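Local coordinates for protein homoprotocatechuate 2,3-dioxygenase (Brevibacterium fuscum, PDB 4Z6M) that catalyses the ring-opening of homoprotocatechuate by dioxygen, an extradiol cleavage that depends on a bound iron(II) ion, at residues Pro13-Cys18 against Phe79-Pro84; Glu85-Ala90 against Ile112-Arg117; Leu173-Thr178 against Met193-Thr198. The protein carries 1 engineered substitution. All coordinates share one frame; numbering follows the deposited sequence. Where two conformers were deposited one is given.

Interaction 1: residues Pro13-Cys18 against Phe79-Pro84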
loop_
_atom_site.group_PDB
_atom_site.type_symbol
_atom_site.label_atom_id
_atom_site.label_comp_id
_atom_site.label_asym_id
_atom_site.label_seq_id
_atom_site.Cartn_x
_atom_site.Cartn_y
_atom_site.Cartn_z
ATOM N N PRO A 13 17.121 34.300 12.859
ATOM C CA PRO A 13 15.763 34.320 12.331
ATOM C C PRO A 13 15.063 33.019 12.699
ATOM O O PRO A 13 15.708 31.982 12.768
ATOM C CB PRO A 13 15.979 34.379 10.812
ATOM C CG PRO A 13 17.287 33.694 10.614
ATOM C CD PRO A 13 18.113 34.178 11.778
ATOM N N ASP A 14 13.761 33.092 12.946
ATOM C CA ASP A 14 12.926 31.933 13.232
ATOM C C ASP A 14 12.601 31.278 11.913
ATOM O O ASP A 14 11.702 31.727 11.183
ATOM C CB ASP A 14 11.658 32.359 13.985
ATOM C CG ASP A 14 10.770 31.190 14.358
ATOM O OD1 ASP A 14 11.048 30.072 13.866
ATOM O OD2 ASP A 14 9.777 31.386 15.110
ATOM N N ILE A 15 13.299 30.189 11.625
ATOM C CA ILE A 15 13.120 29.453 10.382
ATOM C C ILE A 15 12.000 28.422 10.569
ATOM O O ILE A 15 12.028 27.615 11.508
ATOM C CB ILE A 15 14.422 28.765 9.960
ATOM C CG1 ILE A 15 15.517 29.810 9.663
ATOM C CG2 ILE A 15 14.194 27.830 8.778
ATOM C CD1 ILE A 15 16.926 29.244 9.782
ATOM N N LEU A 16 11.042 28.421 9.645
ATOM C CA LEU A 16 9.959 27.433 9.668
ATOM C C LEU A 16 10.360 26.076 9.088
ATOM O O LEU A 16 10.052 25.028 9.670
ATOM C CB LEU A 16 8.766 27.967 8.891
ATOM C CG LEU A 16 8.109 29.250 9.382
ATOM C CD1 LEU A 16 7.151 29.772 8.316
ATOM C CD2 LEU A 16 7.403 28.982 10.714
ATOM N N ARG A 17 10.966 26.094 7.905
ATOM C CA ARG A 17 11.117 24.894 7.082
ATOM C C ARG A 17 11.893 25.238 5.843
ATOM O O ARG A 17 11.919 26.400 5.413
ATOM C CB ARG A 17 9.770 24.296 6.649
ATOM C CG ARG A 17 8.854 25.285 5.929
ATOM C CD ARG A 17 7.778 24.549 5.167
ATOM N NE ARG A 17 6.777 25.421 4.556
ATOM C CZ ARG A 17 6.175 25.175 3.393
ATOM N NH1 ARG A 17 5.233 25.994 2.947
ATOM N NH2 ARG A 17 6.494 24.110 2.681
ATOM N N CYS A 18 12.456 24.217 5.217
ATOM C CA CYS A 18 12.814 24.328 3.814
ATOM C C CYS A 18 11.578 24.630 2.982
ATOM O O CYS A 18 10.478 24.168 3.284
ATOM C CB CYS A 18 13.508 23.073 3.310
ATOM S SG CYS A 18 12.520 21.578 3.302
ATOM N N PHE A 79 14.631 28.964 2.659
ATOM C CA PHE A 79 13.901 28.620 3.866
ATOM C C PHE A 79 12.891 29.713 4.153
ATOM O O PHE A 79 13.203 30.897 4.044
ATOM C CB PHE A 79 14.863 28.525 5.045
ATOM C CG PHE A 79 15.929 27.489 4.864
ATOM C CD1 PHE A 79 15.725 26.187 5.249
ATOM C CD2 PHE A 79 17.148 27.813 4.282
ATOM C CE1 PHE A 79 16.700 25.216 5.079
ATOM C CE2 PHE A 79 18.147 26.847 4.106
ATOM C CZ PHE A 79 17.913 25.541 4.494
ATOM N N ARG A 80 11.662 29.309 4.480
ATOM C CA ARG A 80 10.665 30.269 4.926
ATOM C C ARG A 80 10.838 30.562 6.407
ATOM O O ARG A 80 11.109 29.655 7.198
ATOM C CB ARG A 80 9.259 29.792 4.613
ATOM C CG ARG A 80 8.245 30.918 4.621
ATOM C CD ARG A 80 6.848 30.506 4.211
ATOM N NE ARG A 80 6.029 31.683 4.060
ATOM C CZ ARG A 80 4.715 31.748 4.213
ATOM N NH1 ARG A 80 3.989 30.680 4.499
ATOM N NH2 ARG A 80 4.122 32.916 4.086
ATOM N N VAL A 81 10.715 31.834 6.755
ATOM C CA VAL A 81 10.785 32.299 8.132
ATOM C C VAL A 81 9.407 32.710 8.650
ATOM O O VAL A 81 8.455 32.869 7.873
ATOM C CB VAL A 81 11.807 33.435 8.302
ATOM C CG1 VAL A 81 13.172 32.952 7.934
ATOM C CG2 VAL A 81 11.439 34.676 7.497
ATOM N N ARG A 82 9.289 32.852 9.961
ATOM C CA ARG A 82 7.957 32.922 10.588
ATOM C C ARG A 82 7.236 34.237 10.326
ATOM O O ARG A 82 6.021 34.240 10.186
ATOM C CB ARG A 82 8.048 32.689 12.087
ATOM C CG ARG A 82 6.678 32.634 12.765
ATOM C CD ARG A 82 6.747 32.169 14.203
ATOM N NE ARG A 82 7.111 30.760 14.263
ATOM C CZ ARG A 82 6.263 29.750 14.042
ATOM N NH1 ARG A 82 4.973 29.972 13.812
ATOM N NH2 ARG A 82 6.704 28.500 14.111
ATOM N N THR A 83 7.977 35.344 10.261
ATOM C CA THR A 83 7.363 36.677 10.161
ATOM C C THR A 83 8.194 37.535 9.218
ATOM O O THR A 83 9.384 37.259 8.988
ATOM C CB THR A 83 7.310 37.411 11.518
ATOM O OG1 THR A 83 8.634 37.716 11.950
ATOM C CG2 THR A 83 6.630 36.595 12.579
ATOM N N PRO A 84 7.606 38.637 8.720
ATOM C CA PRO A 84 8.401 39.547 7.921
ATOM C C PRO A 84 9.663 40.045 8.638
ATOM O O PRO A 84 10.714 40.188 8.017
ATOM C CB PRO A 84 7.429 40.693 7.642
ATOM C CG PRO A 84 6.080 40.054 7.663
ATOM C CD PRO A 84 6.173 38.986 8.707
HETATM O O HOH W 1 9.449 28.008 14.155
#
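A beta bulge lies in the antiparallel pairing of strands 15-25 and 73-81, where Ile15 stands opposite Val81 but Arg17 opposite Arg80. Leu16 sits in the bulge. Its N bonds to Arg80 O at 2.7 Å, and Arg80 N bonds back to Arg17 O at 3.1 Å. Beyond the strand end, Arg82 N reaches Asp14 O at 2.9 Å.

The same two residues also join through their side chains. Arg82 turns at chi3 (-69°), which swings NE back to Asp14. The salt bridge from Arg82 NE to Asp14 OD2 is 2.9 Å long. Asp14 OD2 lies in the guanidinium plane, but Arg82 NE stands 46° out of the carboxylate plane. Water 1 makes a second link, donating to Asp14 OD1 and accepting from Arg82 NH2. Leu16 CD2 lies over one guanidinium face, near its rim, 3.5 Å from Arg82 NH2. Away from these charges, Ile15 CG2 packs on Phe79 CB at 3.9 Å.

Arg17 and Arg80 point to one face of the sheet. Both form salt bridges with Asp277 of the second subunit, and Arg80 also with Asp279 there. Through these bonds the strand pair takes part in the subunit interface. The acids probably offset the repulsion between the two arginines.

Interaction 2: residues Glu85-Ala90 against Ile112-Arg117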
loop_
_atom_site.group_PDB
_atom_site.type_symbol
_atom_site.label_atom_id
_atom_site.label_comp_id
_atom_site.label_asym_id
_atom_site.label_seq_id
_atom_site.Cartn_x
_atom_site.Cartn_y
_atom_site.Cartn_z
ATOM N N GLU A 85 9.552 40.273 9.940
ATOM C CA GLU A 85 10.642 40.783 10.763
ATOM C C GLU A 85 11.810 39.789 10.861
ATOM O O GLU A 85 12.955 40.178 11.096
ATOM C CB GLU A 85 10.091 41.121 12.156
ATOM C CG GLU A 85 9.124 42.315 12.174
ATOM C CD GLU A 85 7.681 42.050 11.699
ATOM O OE1 GLU A 85 6.986 43.065 11.422
ATOM O OE2 GLU A 85 7.219 40.879 11.606
ATOM N N ASP A 86 11.533 38.500 10.641
ATOM C CA ASP A 86 12.603 37.510 10.616
ATOM C C ASP A 86 13.518 37.664 9.409
ATOM O O ASP A 86 14.661 37.214 9.458
ATOM C CB ASP A 86 12.048 36.086 10.694
ATOM C CG ASP A 86 11.558 35.744 12.078
ATOM O OD1 ASP A 86 12.409 35.660 12.993
ATOM O OD2 ASP A 86 10.339 35.540 12.245
ATOM N N VAL A 87 13.051 38.304 8.340
ATOM C CA VAL A 87 13.958 38.596 7.223
ATOM C C VAL A 87 14.994 39.649 7.648
ATOM O O VAL A 87 16.190 39.490 7.352
ATOM C CB VAL A 87 13.196 38.980 5.935
ATOM C CG1 VAL A 87 14.156 39.196 4.772
ATOM C CG2 VAL A 87 12.167 37.897 5.588
ATOM N N ASP A 88 14.545 40.675 8.376
ATOM C CA ASP A 88 15.468 41.637 8.995
ATOM C C ASP A 88 16.437 40.939 9.950
ATOM O O ASP A 88 17.628 41.239 9.945
ATOM C CB ASP A 88 14.725 42.729 9.774
ATOM C CG ASP A 88 13.844 43.577 8.908
ATOM O OD1 ASP A 88 14.261 43.912 7.785
ATOM O OD2 ASP A 88 12.750 43.949 9.397
ATOM N N LYS A 89 15.934 40.015 10.772
ATOM C CA LYS A 89 16.819 39.276 11.677
ATOM C C LYS A 89 17.861 38.489 10.904
ATOM O O LYS A 89 19.028 38.452 11.287
ATOM C CB LYS A 89 16.039 38.370 12.618
ATOM C CG LYS A 89 15.240 39.166 13.645
ATOM C CD LYS A 89 14.125 38.382 14.285
ATOM C CE LYS A 89 14.636 37.464 15.363
ATOM N NZ LYS A 89 13.995 37.839 16.666
ATOM N N ALA A 90 17.451 37.861 9.805
ATOM C CA ALA A 90 18.399 37.092 8.994
ATOM C C ALA A 90 19.500 37.989 8.408
ATOM O O ALA A 90 20.686 37.637 8.403
ATOM C CB ALA A 90 17.679 36.338 7.883
ATOM N N ILE A 112 7.690 35.100 -4.749
ATOM C CA ILE A 112 8.308 35.435 -3.483
ATOM C C ILE A 112 8.441 36.941 -3.373
ATOM O O ILE A 112 8.803 37.603 -4.349
ATOM C CB ILE A 112 9.697 34.786 -3.354
ATOM C CG1 ILE A 112 9.621 33.280 -3.621
ATOM C CG2 ILE A 112 10.284 35.099 -1.984
ATOM C CD1 ILE A 112 8.996 32.484 -2.495
ATOM N N GLY A 113 8.110 37.451 -2.189
ATOM C CA GLY A 113 8.229 38.858 -1.846
ATOM C C GLY A 113 9.585 39.175 -1.228
ATOM O O GLY A 113 10.604 38.660 -1.671
ATOM N N ASP A 114 9.583 40.016 -0.196
ATOM C CA ASP A 114 10.808 40.499 0.429
ATOM C C ASP A 114 11.690 39.303 0.802
ATOM O O ASP A 114 11.258 38.389 1.504
ATOM C CB ASP A 114 10.420 41.359 1.637
ATOM C CG ASP A 114 11.604 41.851 2.428
ATOM O OD1 ASP A 114 12.616 42.223 1.811
ATOM O OD2 ASP A 114 11.506 41.871 3.688
ATOM N N ALA A 115 12.917 39.298 0.288
ATOM C CA ALA A 115 13.783 38.126 0.403
ATOM C C ALA A 115 15.227 38.543 0.603
ATOM O O ALA A 115 15.681 39.520 0.016
ATOM C CB ALA A 115 13.668 37.234 -0.818
ATOM N N LEU A 116 15.933 37.771 1.425
ATOM C CA LEU A 116 17.372 37.935 1.633
ATOM C C LEU A 116 18.082 36.713 1.085
ATOM O O LEU A 116 17.788 35.591 1.515
ATOM C CB LEU A 116 17.659 38.056 3.121
ATOM C CG LEU A 116 19.142 38.185 3.479
ATOM C CD1 LEU A 116 19.591 39.614 3.220
ATOM C CD2 LEU A 116 19.382 37.764 4.908
ATOM N N ARG A 117 19.044 36.926 0.195
ATOM C CA ARG A 117 19.979 35.877 -0.160
ATOM C C ARG A 117 21.334 36.175 0.425
ATOM O O ARG A 117 21.733 37.350 0.548
ATOM C CB ARG A 117 20.055 35.692 -1.670
ATOM C CG ARG A 117 18.794 35.024 -2.199
ATOM C CD ARG A 117 18.863 34.643 -3.662
ATOM N NE ARG A 117 17.605 34.017 -4.053
ATOM C CZ ARG A 117 17.379 33.402 -5.211
ATOM N NH1 ARG A 117 18.315 33.338 -6.149
ATOM N NH2 ARG A 117 16.191 32.838 -5.435
#
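Asp114 is the first residue of 112-117 to meet the helix, through its OD2, which lies 3.9 Å from Val87 CG1. The bond from CA to CB of Asp114 points toward the helix. The side chains of Asp114 and Val87 lie alongside each other, running in opposite senses. This is a contact of a methyl with a carboxylate oxygen. The main polar partner of Asp114 OD2 is Arg103 NH2, which forms a salt bridge with it. Arg103 NH2 does the same for Asp88 OD1 on the helix. The two acid oxygens, Asp88 OD1 and Asp114 OD2, stay 5.3 Å apart, and the arginine shared by them probably eases their repulsion.

Strand 115-119 begins at Ala115, whose CB points away from the helix and packs on Glu127. Helix 84-96 lies against the sheet, and the segment axes run nearly parallel, 20° apart and 8.5 Å at closest approach. In chain order strand 73-81, the helix, and strands 101-104, 115-119 and 125-129 follow one another. This is the beta-alpha-beta-beta-beta order known from the glyoxalase superfamily.

Leu116 takes part in both apolar side-chain contacts. Its CB touches Val87 CG1 at 4.0 Å. Its CG is anti to the backbone N (chi1 178°), and from CG the CD2 branch reaches Ala90. There Leu116 CD2 meets Ala90 CB at 3.7 Å and Ala90 C at 3.5 Å. Val87 and Ala90 are three residues apart, so Leu116 spans nearly one turn of the helix. Phe128 of the neighbouring strand also packs on Ala90.

Interaction 3: residues Leu173-Thr178 against Met193-Thr198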
loop_
_atom_site.group_PDB
_atom_site.type_symbol
_atom_site.label_atom_id
_atom_site.label_comp_id
_atom_site.label_asym_id
_atom_site.label_seq_id
_atom_site.Cartn_x
_atom_site.Cartn_y
_atom_site.Cartn_z
ATOM N N LEU A 173 22.124 28.700 14.283
ATOM C CA LEU A 173 21.041 29.225 13.452
ATOM C C LEU A 173 19.660 28.687 13.822
ATOM O O LEU A 173 18.641 29.184 13.327
ATOM C CB LEU A 173 21.378 28.925 11.997
ATOM C CG LEU A 173 20.540 29.475 10.858
ATOM C CD1 LEU A 173 20.485 30.998 10.921
ATOM C CD2 LEU A 173 21.122 28.968 9.556
ATOM N N GLY A 174 19.635 27.669 14.685
ATOM C CA GLY A 174 18.413 27.137 15.277
ATOM C C GLY A 174 18.048 25.736 14.813
ATOM O O GLY A 174 17.073 25.156 15.303
ATOM N N PHE A 175 18.808 25.160 13.887
ATOM C CA PHE A 175 18.534 23.765 13.477
ATOM C C PHE A 175 18.941 22.826 14.608
ATOM O O PHE A 175 19.923 23.085 15.302
ATOM C CB PHE A 175 19.293 23.393 12.209
ATOM C CG PHE A 175 18.798 24.101 10.968
ATOM C CD1 PHE A 175 19.212 25.376 10.665
ATOM C CD2 PHE A 175 17.969 23.447 10.057
ATOM C CE1 PHE A 175 18.756 26.016 9.516
ATOM C CE2 PHE A 175 17.544 24.081 8.901
ATOM C CZ PHE A 175 17.940 25.368 8.634
ATOM N N ARG A 176 18.171 21.762 14.805
ATOM C CA ARG A 176 18.439 20.790 15.859
ATOM C C ARG A 176 18.858 19.470 15.218
ATOM O O ARG A 176 18.161 18.936 14.345
ATOM C CB ARG A 176 17.165 20.592 16.702
ATOM C CG ARG A 176 16.549 21.896 17.255
ATOM C CD ARG A 176 15.190 22.258 16.612
ATOM N NE ARG A 176 14.455 23.323 17.324
ATOM C CZ ARG A 176 13.288 23.862 16.934
ATOM N NH1 ARG A 176 12.675 23.471 15.810
ATOM N NH2 ARG A 176 12.722 24.815 17.675
ATOM N N VAL A 177 20.003 18.945 15.656
ATOM C CA VAL A 177 20.500 17.692 15.106
ATOM C C VAL A 177 19.634 16.549 15.586
ATOM O O VAL A 177 19.260 16.481 16.755
ATOM C CB VAL A 177 21.980 17.464 15.464
ATOM C CG1 VAL A 177 22.455 16.082 15.039
ATOM C CG2 VAL A 177 22.811 18.551 14.792
ATOM N N THR A 178 19.311 15.673 14.656
ATOM C CA THR A 178 18.521 14.483 14.936
ATOM C C THR A 178 19.372 13.258 14.884
ATOM O O THR A 178 19.340 12.475 15.812
ATOM C CB THR A 178 17.350 14.401 13.943
ATOM O OG1 THR A 178 17.859 14.507 12.609
ATOM C CG2 THR A 178 16.397 15.510 14.215
ATOM N N MET A 193 19.584 17.642 10.417
ATOM C CA MET A 193 19.098 18.649 11.354
ATOM C C MET A 193 17.825 19.317 10.860
ATOM O O MET A 193 17.616 19.468 9.666
ATOM C CB MET A 193 20.156 19.699 11.652
ATOM C CG MET A 193 20.714 20.359 10.424
ATOM S SD MET A 193 22.110 19.490 9.635
ATOM C CE MET A 193 23.394 19.823 10.867
ATOM N N HIS A 194 16.992 19.738 11.791
ATOM C CA HIS A 194 15.629 20.136 11.451
ATOM C C HIS A 194 15.173 21.418 12.120
ATOM O O HIS A 194 15.682 21.831 13.158
ATOM C CB HIS A 194 14.636 19.025 11.812
ATOM C CG HIS A 194 14.192 19.054 13.246
ATOM N ND1 HIS A 194 13.012 19.641 13.624
ATOM C CD2 HIS A 194 14.769 18.610 14.392
ATOM C CE1 HIS A 194 12.884 19.583 14.930
ATOM N NE2 HIS A 194 13.918 18.932 15.416
ATOM N N ARG A 195 14.153 22.004 11.508
ATOM C CA ARG A 195 13.318 23.035 12.101
ATOM C C ARG A 195 11.872 22.581 12.219
ATOM O O ARG A 195 11.273 22.760 13.285
ATOM C CB ARG A 195 13.393 24.340 11.301
ATOM C CG ARG A 195 14.737 25.047 11.444
ATOM C CD ARG A 195 14.992 25.609 12.833
ATOM N NE ARG A 195 14.027 26.628 13.201
ATOM C CZ ARG A 195 13.922 27.181 14.395
ATOM N NH1 ARG A 195 14.726 26.817 15.385
ATOM N NH2 ARG A 195 12.999 28.098 14.603
ATOM N N LYS A 196 11.305 21.943 11.186
ATOM C CA LYS A 196 9.839 21.683 11.135
ATOM C C LYS A 196 9.261 20.454 11.845
ATOM O O LYS A 196 8.049 20.221 11.788
ATOM C CB LYS A 196 9.357 21.620 9.685
ATOM C CG LYS A 196 9.771 20.373 8.904
ATOM C CD LYS A 196 9.369 20.519 7.444
ATOM C CE LYS A 196 9.744 19.299 6.621
ATOM N NZ LYS A 196 11.210 19.095 6.649
ATOM N N GLY A 197 10.087 19.658 12.495
ATOM C CA GLY A 197 9.563 18.532 13.288
ATOM C C GLY A 197 9.513 17.212 12.539
ATOM O O GLY A 197 8.821 16.284 12.945
ATOM N N THR A 198 10.294 17.135 11.471
ATOM C CA THR A 198 10.662 15.897 10.807
ATOM C C THR A 198 12.165 15.689 11.012
ATOM O O THR A 198 12.832 16.469 11.684
ATOM C CB THR A 198 10.317 15.930 9.302
ATOM O OG1 THR A 198 11.153 16.877 8.634
ATOM C CG2 THR A 198 8.846 16.280 9.054
#
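Arg176 O takes a hydrogen bond and a weaker CA-H contact from the facing strand. His194 N donates to it at 2.9 Å, and Met193 CA lies 3.1 Å from Arg176 O. Arg176 N donates in return to His194 O, on a lone pair, so Arg176 and His194 form an antiparallel hydrogen-bonded pair.

Another carbonyl is held by a side chain. Arg195 bends at chi2 (-68°), which places CD beside Gly174 O. Further out, Arg195 NH1 donates to Gly174 O at 2.9 Å. The donor stands 43° above the carbonyl plane, while the oxygen lies in the guanidinium plane. Gly174 ends helix 163-172 in a Schellman motif, and its positive phi suits glycine. The chain then enters strand 176-182, which forms a beta hairpin with strand 188-194 in the second of the chain's two glyoxalase/dioxygenase-family regions.

The guanidinium of Arg176 lies flat on that of Arg195, with the centres of the two groups 4.2 Å apart and the planes 17° apart. Arg195 NH1 sits over the centre of the Arg176 group. These like charges should repel. Asp14, in a salt bridge with Arg195 NH2, probably offsets part of this, and Ile15 O accepts from Arg195 NE.

Both arginines also lay methylenes on rings. Arg195 CG is 4.0 Å from the centroid of the Phe175 ring, over its face. Arg176 CD is 4.1 Å from the centroid of the His194 ring, a second CH-pi contact. Thr178 CG2 approaches His194 CD2 at 3.5 Å. Met193 and Val177 share the other face of the hairpin, with Met193 CE near Val177 CG2. Met193 CG also packs on Phe175 CB at 3.8 Å.

Overall arrangement
Interactions 1 and 2 are buried and lie on one sheet. Interaction 1 joins two of its strands, and interaction 2 lays on it the helix that follows strand 73-81. They touch where Asp86 OD1 probably accepts a hydrogen bond from Asp14 N and where Val81 packs on Val87. Interaction 3 is only partly buried and belongs to the other large sheet. It meets interaction 1 through Arg195 and through Phe175 on Ile15, so polar and apolar contacts both link the two sheets. Interactions 2 and 3 do not touch. The chemistry follows the place: strand pairing with charges at a subunit interface in 1, mostly apolar helix packing in 2, and stacked arginines in 3.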